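Local atomic coordinates of peroxisomal fatty acid beta-oxidation multifunctional protein MFP2 (Arabidopsis thaliana, PDB entry 2WTB), a protein that hydrates long-chain enoyl-CoA and oxidises 3-hydroxyacyl-CoA in peroxisomal fatty acid beta-oxidation during seed germination, and takes part in benzoic acid biosynthesis. Residues A[43-49]-A[97-103]; A[103-107]-A[200-205]; A[127-131]-A[193-197]; A[151-156]-A[254-258]. Numbering follows the deposited sequence.

Contact 1: A[43-49]-A[97-103]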
loop_
_atom_site.group_PDB
_atom_site.type_symbol
_atom_site.label_atom_id
_atom_site.label_comp_id
_atom_site.label_asym_id
_atom_site.label_seq_id
_atom_site.Cartn_x
_atom_site.Cartn_y
_atom_site.Cartn_z
ATOM N N TYR A 43 -21.876 25.254 -17.740
ATOM C CA TYR A 43 -22.130 24.881 -19.126
ATOM C C TYR A 43 -23.484 25.365 -19.632
ATOM O O TYR A 43 -23.595 25.862 -20.753
ATOM C CB TYR A 43 -21.971 23.368 -19.325
ATOM C CG TYR A 43 -20.567 22.978 -19.733
ATOM C CD1 TYR A 43 -20.208 22.910 -21.074
ATOM C CD2 TYR A 43 -19.594 22.700 -18.782
ATOM C CE1 TYR A 43 -18.925 22.566 -21.458
ATOM C CE2 TYR A 43 -18.307 22.354 -19.157
ATOM C CZ TYR A 43 -17.979 22.289 -20.497
ATOM O OH TYR A 43 -16.702 21.948 -20.878
ATOM N N GLU A 44 -24.510 25.228 -18.801
ATOM C CA GLU A 44 -25.845 25.659 -19.188
ATOM C C GLU A 44 -25.851 27.150 -19.492
ATOM O O GLU A 44 -26.611 27.617 -20.339
ATOM C CB GLU A 44 -26.860 25.319 -18.097
ATOM C CG GLU A 44 -27.020 23.826 -17.875
ATOM C CD GLU A 44 -28.025 23.501 -16.792
ATOM O OE1 GLU A 44 -28.539 24.444 -16.154
ATOM O OE2 GLU A 44 -28.298 22.299 -16.581
ATOM N N GLU A 45 -24.989 27.892 -18.805
ATOM C CA GLU A 45 -24.852 29.322 -19.046
ATOM C C GLU A 45 -24.039 29.594 -20.307
ATOM O O GLU A 45 -24.445 30.382 -21.161
ATOM C CB GLU A 45 -24.199 30.014 -17.846
ATOM C CG GLU A 45 -23.753 31.442 -18.127
ATOM C CD GLU A 45 -23.162 32.127 -16.908
ATOM O OE1 GLU A 45 -23.203 31.533 -15.809
ATOM O OE2 GLU A 45 -22.660 33.263 -17.050
ATOM N N ALA A 46 -22.890 28.934 -20.419
ATOM C CA ALA A 46 -21.987 29.149 -21.544
ATOM C C ALA A 46 -22.654 28.829 -22.877
ATOM O O ALA A 46 -22.390 29.479 -23.888
ATOM C CB ALA A 46 -20.717 28.327 -21.372
ATOM N N LEU A 47 -23.523 27.824 -22.875
ATOM C CA LEU A 47 -24.179 27.393 -24.104
ATOM C C LEU A 47 -25.415 28.239 -24.400
ATOM O O LEU A 47 -26.108 28.017 -25.393
ATOM C CB LEU A 47 -24.537 25.906 -24.028
ATOM C CG LEU A 47 -23.357 24.969 -23.753
ATOM C CD1 LEU A 47 -23.831 23.567 -23.393
ATOM C CD2 LEU A 47 -22.406 24.933 -24.942
ATOM N N SER A 48 -25.681 29.214 -23.536
ATOM C CA SER A 48 -26.812 30.116 -23.723
ATOM C C SER A 48 -26.341 31.541 -23.986
ATOM O O SER A 48 -27.073 32.352 -24.552
ATOM C CB SER A 48 -27.729 30.087 -22.500
ATOM O OG SER A 48 -28.226 28.781 -22.273
ATOM N N ARG A 49 -25.114 31.840 -23.572
ATOM C CA ARG A 49 -24.550 33.171 -23.755
ATOM C C ARG A 49 -24.028 33.369 -25.176
ATOM O O ARG A 49 -23.218 32.584 -25.666
ATOM C CB ARG A 49 -23.437 33.429 -22.736
ATOM C CG ARG A 49 -23.941 33.625 -21.314
ATOM C CD ARG A 49 -22.805 33.899 -20.347
ATOM N NE ARG A 49 -21.972 35.018 -20.777
ATOM C CZ ARG A 49 -21.054 35.598 -20.012
ATOM N NH1 ARG A 49 -20.853 35.169 -18.774
ATOM N NH2 ARG A 49 -20.338 36.608 -20.482
ATOM N N LEU A 97 -24.557 16.856 -22.136
ATOM C CA LEU A 97 -24.434 18.293 -21.928
ATOM C C LEU A 97 -23.106 18.829 -22.448
ATOM O O LEU A 97 -23.071 19.793 -23.214
ATOM C CB LEU A 97 -24.587 18.634 -20.443
ATOM C CG LEU A 97 -24.433 20.107 -20.055
ATOM C CD1 LEU A 97 -25.457 20.967 -20.779
ATOM C CD2 LEU A 97 -24.560 20.280 -18.551
ATOM N N LEU A 98 -22.015 18.193 -22.037
ATOM C CA LEU A 98 -20.679 18.696 -22.331
ATOM C C LEU A 98 -20.158 18.254 -23.697
ATOM O O LEU A 98 -19.939 19.078 -24.583
ATOM C CB LEU A 98 -19.702 18.285 -21.222
ATOM C CG LEU A 98 -18.302 18.912 -21.227
ATOM C CD1 LEU A 98 -17.691 18.887 -19.830
ATOM C CD2 LEU A 98 -17.385 18.224 -22.228
ATOM N N GLU A 99 -19.959 16.951 -23.861
ATOM C CA GLU A 99 -19.320 16.432 -25.064
ATOM C C GLU A 99 -20.161 16.633 -26.323
ATOM O O GLU A 99 -19.621 16.868 -27.403
ATOM C CB GLU A 99 -18.975 14.953 -24.890
ATOM C CG GLU A 99 -18.107 14.385 -26.003
ATOM C CD GLU A 99 -17.892 12.891 -25.854
ATOM O OE1 GLU A 99 -18.892 12.160 -25.675
ATOM O OE2 GLU A 99 -16.724 12.451 -25.915
ATOM N N ALA A 100 -21.480 16.539 -26.178
ATOM C CA ALA A 100 -22.386 16.658 -27.317
ATOM C C ALA A 100 -22.926 18.076 -27.487
ATOM O O ALA A 100 -23.951 18.283 -28.137
ATOM C CB ALA A 100 -23.537 15.662 -27.188
ATOM N N ALA A 101 -22.234 19.049 -26.904
ATOM C CA ALA A 101 -22.642 20.446 -27.013
ATOM C C ALA A 101 -22.270 21.022 -28.374
ATOM O O ALA A 101 -21.391 20.500 -29.060
ATOM C CB ALA A 101 -22.014 21.272 -25.900
ATOM N N ARG A 102 -22.947 22.098 -28.761
ATOM C CA ARG A 102 -22.632 22.778 -30.013
ATOM C C ARG A 102 -21.566 23.852 -29.814
ATOM O O ARG A 102 -21.444 24.780 -30.612
ATOM C CB ARG A 102 -23.892 23.357 -30.658
ATOM C CG ARG A 102 -24.593 22.376 -31.592
ATOM C CD ARG A 102 -25.917 22.920 -32.111
ATOM N NE ARG A 102 -26.971 22.850 -31.104
ATOM C CZ ARG A 102 -28.256 23.073 -31.351
ATOM N NH1 ARG A 102 -28.653 23.379 -32.579
ATOM N NH2 ARG A 102 -29.147 22.986 -30.372
ATOM N N LYS A 103 -20.798 23.711 -28.738
ATOM C CA LYS A 103 -19.628 24.543 -28.497
ATOM C C LYS A 103 -18.505 23.669 -27.957
ATOM O O LYS A 103 -18.709 22.909 -27.008
ATOM C CB LYS A 103 -19.948 25.669 -27.515
ATOM C CG LYS A 103 -20.832 26.757 -28.098
ATOM C CD LYS A 103 -21.151 27.829 -27.071
ATOM C CE LYS A 103 -22.033 28.910 -27.677
ATOM N NZ LYS A 103 -22.464 29.909 -26.665
#

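Contact 2: A[103-107]-A[200-205]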
loop_
_atom_site.group_PDB
_atom_site.type_symbol
_atom_site.label_atom_id
_atom_site.label_comp_id
_atom_site.label_asym_id
_atom_site.label_seq_id
_atom_site.Cartn_x
_atom_site.Cartn_y
_atom_site.Cartn_z
ATOM N N LYS A 103 -20.798 23.711 -28.738
ATOM C CA LYS A 103 -19.628 24.543 -28.497
ATOM C C LYS A 103 -18.505 23.669 -27.957
ATOM O O LYS A 103 -18.709 22.909 -27.008
ATOM C CB LYS A 103 -19.948 25.669 -27.515
ATOM C CG LYS A 103 -20.832 26.757 -28.098
ATOM C CD LYS A 103 -21.151 27.829 -27.071
ATOM C CE LYS A 103 -22.033 28.910 -27.677
ATOM N NZ LYS A 103 -22.464 29.909 -26.665
ATOM N N PRO A 104 -17.311 23.775 -28.561
ATOM C CA PRO A 104 -16.186 22.888 -28.251
ATOM C C PRO A 104 -15.600 23.164 -26.871
ATOM O O PRO A 104 -15.567 24.312 -26.432
ATOM C CB PRO A 104 -15.151 23.233 -29.331
ATOM C CG PRO A 104 -15.839 24.170 -30.288
ATOM C CD PRO A 104 -16.930 24.824 -29.518
ATOM N N SER A 105 -15.151 22.109 -26.200
ATOM C CA SER A 105 -14.469 22.238 -24.921
ATOM C C SER A 105 -13.036 21.757 -25.080
ATOM O O SER A 105 -12.772 20.803 -25.816
ATOM C CB SER A 105 -15.169 21.408 -23.843
ATOM O OG SER A 105 -16.466 21.903 -23.572
ATOM N N VAL A 106 -12.112 22.423 -24.396
ATOM C CA VAL A 106 -10.721 21.994 -24.377
ATOM C C VAL A 106 -10.228 21.936 -22.942
ATOM O O VAL A 106 -10.399 22.887 -22.181
ATOM C CB VAL A 106 -9.814 22.942 -25.178
ATOM C CG1 VAL A 106 -8.364 22.492 -25.077
ATOM C CG2 VAL A 106 -10.256 22.999 -26.630
ATOM N N ALA A 107 -9.623 20.814 -22.573
ATOM C CA ALA A 107 -9.088 20.651 -21.229
ATOM C C ALA A 107 -7.640 21.130 -21.162
ATOM O O ALA A 107 -6.819 20.791 -22.016
ATOM C CB ALA A 107 -9.196 19.200 -20.783
ATOM N N TRP A 200 -6.631 26.747 -29.103
ATOM C CA TRP A 200 -7.061 25.480 -29.678
ATOM C C TRP A 200 -8.581 25.461 -29.822
ATOM O O TRP A 200 -9.111 25.031 -30.847
ATOM C CB TRP A 200 -6.594 24.315 -28.799
ATOM C CG TRP A 200 -6.605 22.984 -29.491
ATOM C CD1 TRP A 200 -7.698 22.218 -29.779
ATOM C CD2 TRP A 200 -5.468 22.253 -29.970
ATOM N NE1 TRP A 200 -7.313 21.062 -30.414
ATOM C CE2 TRP A 200 -5.948 21.059 -30.543
ATOM C CE3 TRP A 200 -4.091 22.497 -29.976
ATOM C CZ2 TRP A 200 -5.102 20.111 -31.115
ATOM C CZ3 TRP A 200 -3.250 21.552 -30.545
ATOM C CH2 TRP A 200 -3.759 20.375 -31.105
ATOM N N ALA A 201 -9.272 25.945 -28.795
ATOM C CA ALA A 201 -10.731 25.958 -28.779
ATOM C C ALA A 201 -11.327 26.767 -29.930
ATOM O O ALA A 201 -12.308 26.353 -30.544
ATOM C CB ALA A 201 -11.241 26.474 -27.447
ATOM N N LEU A 202 -10.733 27.921 -30.219
ATOM C CA LEU A 202 -11.220 28.762 -31.310
ATOM C C LEU A 202 -10.779 28.226 -32.668
ATOM O O LEU A 202 -11.376 28.550 -33.692
ATOM C CB LEU A 202 -10.781 30.219 -31.132
ATOM C CG LEU A 202 -11.470 30.997 -30.008
ATOM C CD1 LEU A 202 -11.288 32.493 -30.204
ATOM C CD2 LEU A 202 -12.946 30.652 -29.950
ATOM N N ASP A 203 -9.730 27.409 -32.670
ATOM C CA ASP A 203 -9.320 26.707 -33.880
ATOM C C ASP A 203 -10.423 25.748 -34.323
ATOM O O ASP A 203 -10.742 25.652 -35.508
ATOM C CB ASP A 203 -8.017 25.939 -33.646
ATOM C CG ASP A 203 -6.783 26.796 -33.859
ATOM O OD1 ASP A 203 -6.892 27.846 -34.527
ATOM O OD2 ASP A 203 -5.699 26.414 -33.367
ATOM N N ILE A 204 -11.002 25.042 -33.358
ATOM C CA ILE A 204 -12.079 24.101 -33.635
ATOM C C ILE A 204 -13.319 24.831 -34.140
ATOM O O ILE A 204 -13.939 24.415 -35.117
ATOM C CB ILE A 204 -12.442 23.281 -32.385
ATOM C CG1 ILE A 204 -11.253 22.425 -31.942
ATOM C CG2 ILE A 204 -13.662 22.414 -32.650
ATOM C CD1 ILE A 204 -11.489 21.681 -30.639
ATOM N N VAL A 205 -13.673 25.921 -33.469
ATOM C CA VAL A 205 -14.802 26.743 -33.885
ATOM C C VAL A 205 -14.610 27.254 -35.311
ATOM O O VAL A 205 -15.576 27.414 -36.059
ATOM C CB VAL A 205 -14.995 27.947 -32.942
ATOM C CG1 VAL A 205 -15.883 28.994 -33.589
ATOM C CG2 VAL A 205 -15.572 27.493 -31.612
#

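Contact 3: A[127-131]-A[193-197]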
loop_
_atom_site.group_PDB
_atom_site.type_symbol
_atom_site.label_atom_id
_atom_site.label_comp_id
_atom_site.label_asym_id
_atom_site.label_seq_id
_atom_site.Cartn_x
_atom_site.Cartn_y
_atom_site.Cartn_z
ATOM N N ARG A 127 -7.087 17.966 -25.758
ATOM C CA ARG A 127 -6.372 18.006 -24.483
ATOM C C ARG A 127 -4.982 18.632 -24.562
ATOM O O ARG A 127 -4.114 18.165 -25.301
ATOM C CB ARG A 127 -6.289 16.603 -23.877
ATOM C CG ARG A 127 -7.616 16.108 -23.344
ATOM C CD ARG A 127 -7.828 14.638 -23.643
ATOM N NE ARG A 127 -9.203 14.416 -24.063
ATOM C CZ ARG A 127 -9.583 14.278 -25.327
ATOM N NH1 ARG A 127 -8.686 14.307 -26.302
ATOM N NH2 ARG A 127 -10.860 14.087 -25.614
ATOM N N ILE A 128 -4.783 19.692 -23.788
ATOM C CA ILE A 128 -3.472 20.308 -23.644
ATOM C C ILE A 128 -2.929 19.974 -22.262
ATOM O O ILE A 128 -3.656 20.052 -21.273
ATOM C CB ILE A 128 -3.542 21.836 -23.799
ATOM C CG1 ILE A 128 -4.332 22.206 -25.054
ATOM C CG2 ILE A 128 -2.142 22.428 -23.842
ATOM C CD1 ILE A 128 -3.882 21.461 -26.290
ATOM N N SER A 129 -1.656 19.601 -22.191
ATOM C CA SER A 129 -1.075 19.175 -20.923
ATOM C C SER A 129 0.331 19.719 -20.697
ATOM O O SER A 129 1.069 19.990 -21.647
ATOM C CB SER A 129 -1.060 17.647 -20.831
ATOM O OG SER A 129 -0.638 17.215 -19.549
ATOM N N ALA A 130 0.689 19.875 -19.427
ATOM C CA ALA A 130 2.032 20.285 -19.045
ATOM C C ALA A 130 2.945 19.065 -19.036
ATOM O O ALA A 130 2.485 17.947 -18.808
ATOM C CB ALA A 130 2.011 20.950 -17.680
ATOM N N PRO A 131 4.246 19.281 -19.277
ATOM C CA PRO A 131 5.259 18.243 -19.492
ATOM C C PRO A 131 5.070 16.930 -18.723
ATOM O O PRO A 131 4.729 15.924 -19.343
ATOM C CB PRO A 131 6.548 18.943 -19.075
ATOM C CG PRO A 131 6.321 20.356 -19.514
ATOM C CD PRO A 131 4.837 20.630 -19.351
ATOM N N LEU A 193 -0.212 26.804 -20.929
ATOM C CA LEU A 193 -1.302 25.833 -20.871
ATOM C C LEU A 193 -2.657 26.402 -21.299
ATOM O O LEU A 193 -3.234 25.967 -22.296
ATOM C CB LEU A 193 -1.404 25.268 -19.456
ATOM C CG LEU A 193 -1.966 23.864 -19.282
ATOM C CD1 LEU A 193 -1.128 22.863 -20.055
ATOM C CD2 LEU A 193 -1.992 23.516 -17.807
ATOM N N VAL A 194 -3.160 27.369 -20.540
ATOM C CA VAL A 194 -4.481 27.939 -20.797
ATOM C C VAL A 194 -4.542 28.745 -22.093
ATOM O O VAL A 194 -5.543 28.709 -22.807
ATOM C CB VAL A 194 -4.956 28.807 -19.618
ATOM C CG1 VAL A 194 -6.192 29.603 -19.998
ATOM C CG2 VAL A 194 -5.227 27.932 -18.407
ATOM N N THR A 195 -3.468 29.466 -22.394
ATOM C CA THR A 195 -3.383 30.223 -23.639
ATOM C C THR A 195 -3.485 29.295 -24.844
ATOM O O THR A 195 -4.232 29.558 -25.787
ATOM C CB THR A 195 -2.066 31.018 -23.730
ATOM O OG1 THR A 195 -2.159 32.191 -22.917
ATOM C CG2 THR A 195 -1.794 31.432 -25.163
ATOM N N THR A 196 -2.724 28.208 -24.810
ATOM C CA THR A 196 -2.766 27.219 -25.877
ATOM C C THR A 196 -4.167 26.629 -26.003
ATOM O O THR A 196 -4.676 26.449 -27.107
ATOM C CB THR A 196 -1.749 26.089 -25.634
ATOM O OG1 THR A 196 -0.420 26.630 -25.626
ATOM C CG2 THR A 196 -1.851 25.033 -26.725
ATOM N N ALA A 197 -4.796 26.349 -24.867
ATOM C CA ALA A 197 -6.112 25.719 -24.867
ATOM C C ALA A 197 -7.184 26.600 -25.506
ATOM O O ALA A 197 -7.979 26.123 -26.320
ATOM C CB ALA A 197 -6.517 25.312 -23.457
#

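Contact 4: A[151-156]-A[254-258]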
loop_
_atom_site.group_PDB
_atom_site.type_symbol
_atom_site.label_atom_id
_atom_site.label_comp_id
_atom_site.label_asym_id
_atom_site.label_seq_id
_atom_site.Cartn_x
_atom_site.Cartn_y
_atom_site.Cartn_z
ATOM N N THR A 151 -14.331 3.741 -19.072
ATOM C CA THR A 151 -14.380 2.416 -19.679
ATOM C C THR A 151 -14.662 2.502 -21.178
ATOM O O THR A 151 -14.494 1.522 -21.902
ATOM C CB THR A 151 -15.449 1.522 -19.020
ATOM O OG1 THR A 151 -16.678 2.248 -18.902
ATOM C CG2 THR A 151 -14.994 1.077 -17.638
ATOM N N GLN A 152 -15.087 3.675 -21.638
ATOM C CA GLN A 152 -15.432 3.873 -23.044
ATOM C C GLN A 152 -14.401 4.714 -23.794
ATOM O O GLN A 152 -13.895 4.308 -24.841
ATOM C CB GLN A 152 -16.810 4.530 -23.169
ATOM C CG GLN A 152 -17.933 3.732 -22.540
ATOM C CD GLN A 152 -18.004 2.321 -23.080
ATOM O OE1 GLN A 152 -17.852 2.094 -24.283
ATOM N NE2 GLN A 152 -18.228 1.362 -22.192
ATOM N N ARG A 153 -14.089 5.887 -23.250
ATOM C CA ARG A 153 -13.253 6.851 -23.956
ATOM C C ARG A 153 -11.768 6.492 -23.979
ATOM O O ARG A 153 -11.072 6.791 -24.948
ATOM C CB ARG A 153 -13.474 8.257 -23.396
ATOM C CG ARG A 153 -14.898 8.749 -23.587
ATOM C CD ARG A 153 -15.072 10.209 -23.204
ATOM N NE ARG A 153 -16.408 10.681 -23.559
ATOM C CZ ARG A 153 -17.479 10.562 -22.778
ATOM N NH1 ARG A 153 -17.375 9.991 -21.583
ATOM N NH2 ARG A 153 -18.654 11.014 -23.193
ATOM N N LEU A 154 -11.284 5.843 -22.925
ATOM C CA LEU A 154 -9.869 5.475 -22.859
ATOM C C LEU A 154 -9.448 4.539 -23.996
ATOM O O LEU A 154 -8.505 4.840 -24.727
ATOM C CB LEU A 154 -9.509 4.879 -21.493
ATOM C CG LEU A 154 -8.036 4.507 -21.287
ATOM C CD1 LEU A 154 -7.122 5.667 -21.650
ATOM C CD2 LEU A 154 -7.782 4.058 -19.858
ATOM N N PRO A 155 -10.143 3.399 -24.151
ATOM C CA PRO A 155 -9.796 2.498 -25.256
ATOM C C PRO A 155 -9.925 3.174 -26.619
ATOM O O PRO A 155 -9.173 2.848 -27.535
ATOM C CB PRO A 155 -10.822 1.367 -25.124
ATOM C CG PRO A 155 -11.234 1.400 -23.691
ATOM C CD PRO A 155 -11.218 2.847 -23.309
ATOM N N ARG A 156 -10.863 4.106 -26.747
ATOM C CA ARG A 156 -11.071 4.807 -28.012
ATOM C C ARG A 156 -10.008 5.873 -28.295
ATOM O O ARG A 156 -9.816 6.276 -29.444
ATOM C CB ARG A 156 -12.473 5.422 -28.060
ATOM C CG ARG A 156 -13.578 4.386 -28.121
ATOM C CD ARG A 156 -14.953 5.014 -28.013
ATOM N NE ARG A 156 -15.982 3.996 -27.822
ATOM C CZ ARG A 156 -16.635 3.400 -28.813
ATOM N NH1 ARG A 156 -16.370 3.722 -30.069
ATOM N NH2 ARG A 156 -17.554 2.483 -28.546
ATOM N N ALA A 254 -18.091 -3.917 -18.854
ATOM C CA ALA A 254 -18.486 -2.601 -19.337
ATOM C C ALA A 254 -17.711 -2.219 -20.591
ATOM O O ALA A 254 -18.237 -1.538 -21.473
ATOM C CB ALA A 254 -18.285 -1.554 -18.250
ATOM N N ILE A 255 -16.459 -2.660 -20.666
ATOM C CA ILE A 255 -15.607 -2.336 -21.804
ATOM C C ILE A 255 -16.078 -3.068 -23.058
ATOM O O ILE A 255 -16.203 -2.468 -24.127
ATOM C CB ILE A 255 -14.123 -2.668 -21.521
ATOM C CG1 ILE A 255 -13.619 -1.872 -20.313
ATOM C CG2 ILE A 255 -13.264 -2.369 -22.738
ATOM C CD1 ILE A 255 -12.137 -2.034 -20.039
ATOM N N GLU A 256 -16.349 -4.362 -22.915
ATOM C CA GLU A 256 -16.800 -5.181 -24.034
ATOM C C GLU A 256 -18.140 -4.702 -24.586
ATOM O O GLU A 256 -18.306 -4.565 -25.798
ATOM C CB GLU A 256 -16.897 -6.650 -23.617
ATOM C CG GLU A 256 -17.317 -7.585 -24.739
ATOM C CD GLU A 256 -17.125 -9.043 -24.379
ATOM O OE1 GLU A 256 -17.299 -9.905 -25.268
ATOM O OE2 GLU A 256 -16.796 -9.326 -23.209
ATOM N N VAL A 257 -19.090 -4.449 -23.692
ATOM C CA VAL A 257 -20.407 -3.969 -24.090
ATOM C C VAL A 257 -20.307 -2.699 -24.930
ATOM O O VAL A 257 -20.967 -2.573 -25.962
ATOM C CB VAL A 257 -21.303 -3.701 -22.867
ATOM C CG1 VAL A 257 -22.625 -3.083 -23.299
ATOM C CG2 VAL A 257 -21.535 -4.988 -22.096
ATOM N N GLY A 258 -19.476 -1.763 -24.485
ATOM C CA GLY A 258 -19.289 -0.515 -25.198
ATOM C C GLY A 258 -18.731 -0.718 -26.592
ATOM O O GLY A 258 -19.068 0.015 -27.522
#

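Contact 1: A[43-49]-A[97-103]
Tyr43 lays one face of its ring over Leu98, with Tyr43 CZ 3.5 Å from Leu98 CG. Its CB also meets Leu97, 4.1 Å from Leu97 CD2. The phenol OH is hydrogen-bonded to Ser105. One turn on, Leu47 fills the space between Leu97 and the chain that follows it. Leu47 CD1 lies 4.0 Å from Leu97 CD1. Leu47 CD2 lies 3.8 Å from Ala101 CB and 3.6 Å from Lys103 CB. Lys103, extended beyond CB, runs to the C-terminal end of helix 33-46. Its NZ donates a hydrogen bond to Ala46 O at 2.8 Å, and a second one to Val52. The first bond falls on the carbonyl of the last residue of that helix. Tyr43 and Leu98 also rest on strand 54-59. The ends of two helices meeting against strand 54-59 of the mixed beta sheet fit the crotonase fold of the hydratase/isomerase region.

Contact 2: A[103-107]-A[200-205]
Trp200 starts the contact from helix 193-205. Its CD1 touches Val106 CG2 at 4.1 Å, with the ring oblique to the methyl. The indole also packs on Ala126 and Ile128 of the neighbouring strand, and makes a cation-pi contact with Lys209. Ala201 comes next and gives the closest backbone approach, 5.9 Å between Val106 CA and Ala201 CA. Its small side chain allows this. Val106 CG2 sits 3.7 Å from both Ala201 CA and Ala201 CB. Ile204, one turn after Trp200, faces the strand again. Its CG2 is 3.7 Å from Pro104 CG, and its CD1 is 4.4 Å from Val106 CG2. Val205 closes the row with CG2 3.6 Å from Pro104 CG. Pro104 and Val106 therefore point to the helix, while Ser105 between them points away and hydrogen-bonds Tyr43. The axes of strand 105-107 and helix 200-205 approach to 8.2 Å, at 152°, so they run nearly antiparallel. The contact is purely apolar. A helix laid along a central parallel strand, with alternate strand residues facing it, is typical of alpha/beta layer packing, here in the crotonase fold.

Contact 3: A[127-131]-A[193-197]
Ile128 is the main bump of this contact. It projects from strand 126-129 into a hollow on helix 193-205 formed by Leu193, Thr196 and Ala197. The floor of the hollow is Ala197, whose short side chain lets the backbones come to 6.1 Å between Ile128 CA and Ala197 CA. Ile128 CG1 reaches to 3.9 Å from Ala197 CA and 4.1 Å from Ala197 CB. Leu193 and Thr196 form the walls: Ile128 CG2 is 3.9 Å from Leu193 CD1 and 3.9 Å from Thr196 CG2. A second bump points the other way. Leu193 leans over the end of the strand, and its CD1 rests on the peptide between Ser129 and Ala130, 3.5 Å from Ser129 C and 3.6 Å from Ala130 N. The axes of strand 127-129 and helix 193-197 run nearly antiparallel, at 159°, and approach to 8.3 Å. Thr196 offers its methyl here, while its OG1 hydrogen-bonds the backbone O of Glu192, just before the helix. Strand 105-109 extends the surface, with Val106 against Ala197. This is helix-on-sheet packing of the crotonase fold. The chemistry is shape-matched apolar packing: the helix is held to the sheet by close fit and burial rather than by polar bonds.

Contact 4: A[151-156]-A[254-258]
This is a buried helix-helix crossing between helix 150-158 of the hydratase/isomerase region and helix 247-260, which follows later in the chain. The short axes cross at -69° and approach to 9.3 Å. The backbones come nearest where Thr151 CA lies 5.3 Å from Ile255 CA. Thr151 points toward the partner helix and packs on Ile255, with Thr151 CB 4.1 Å from Ile255 CG1, and its OG1 is 4.2 Å from Ala254 CB. Pro155, at the kink of its helix, adds a looser contact, Pro155 CG to Ile255 CG2 at 4.4 Å. The end of Gln152 reaches the partner helix. Its NE2 donates a hydrogen bond to Ala254 O at 3.0 Å, and its OE1 lies 3.1 Å from Gly258 CA. A CB on residue 258 would clash with that OE1, so the glycine makes room for the amide. Arg156 brings NH2 to 3.1 Å from Gly258 O, while its NH1 bonds Lys217. Thr151 lies about 6 Å from Glu119 and 8 Å from Glu139, side chain to side chain; both are predicted catalytic residues. The chemistry is mixed: apolar packing lies beside one side-chain-to-backbone hydrogen bond, from Gln152 to Ala254.

Overall arrangement
Contacts 1, 2 and 3 form a continuous run across the hydratase/isomerase region. Contacts 1 and 2 share Lys103, and their centres are about 12 Å apart. Tyr43 OH lies 2.7 Å from Ser105 OG, a probable hydrogen bond between them. Contacts 2 and 3, also about 12 Å apart between centres, use the same helix, 193-205, on neighbouring strands. Ala107 O to Ile128 N, at 2.9 Å, joins those strands. Contact 4 stands about 24 Å from contact 1 between centres, yet a salt bridge from Glu99 OE1 to Arg153 NH2 at 2.7 Å connects them. Contact 4 is near the predicted active-site residues Glu119 and Glu139; Leu98 of contact 1 is about 10 Å from Glu119, side chain to side chain.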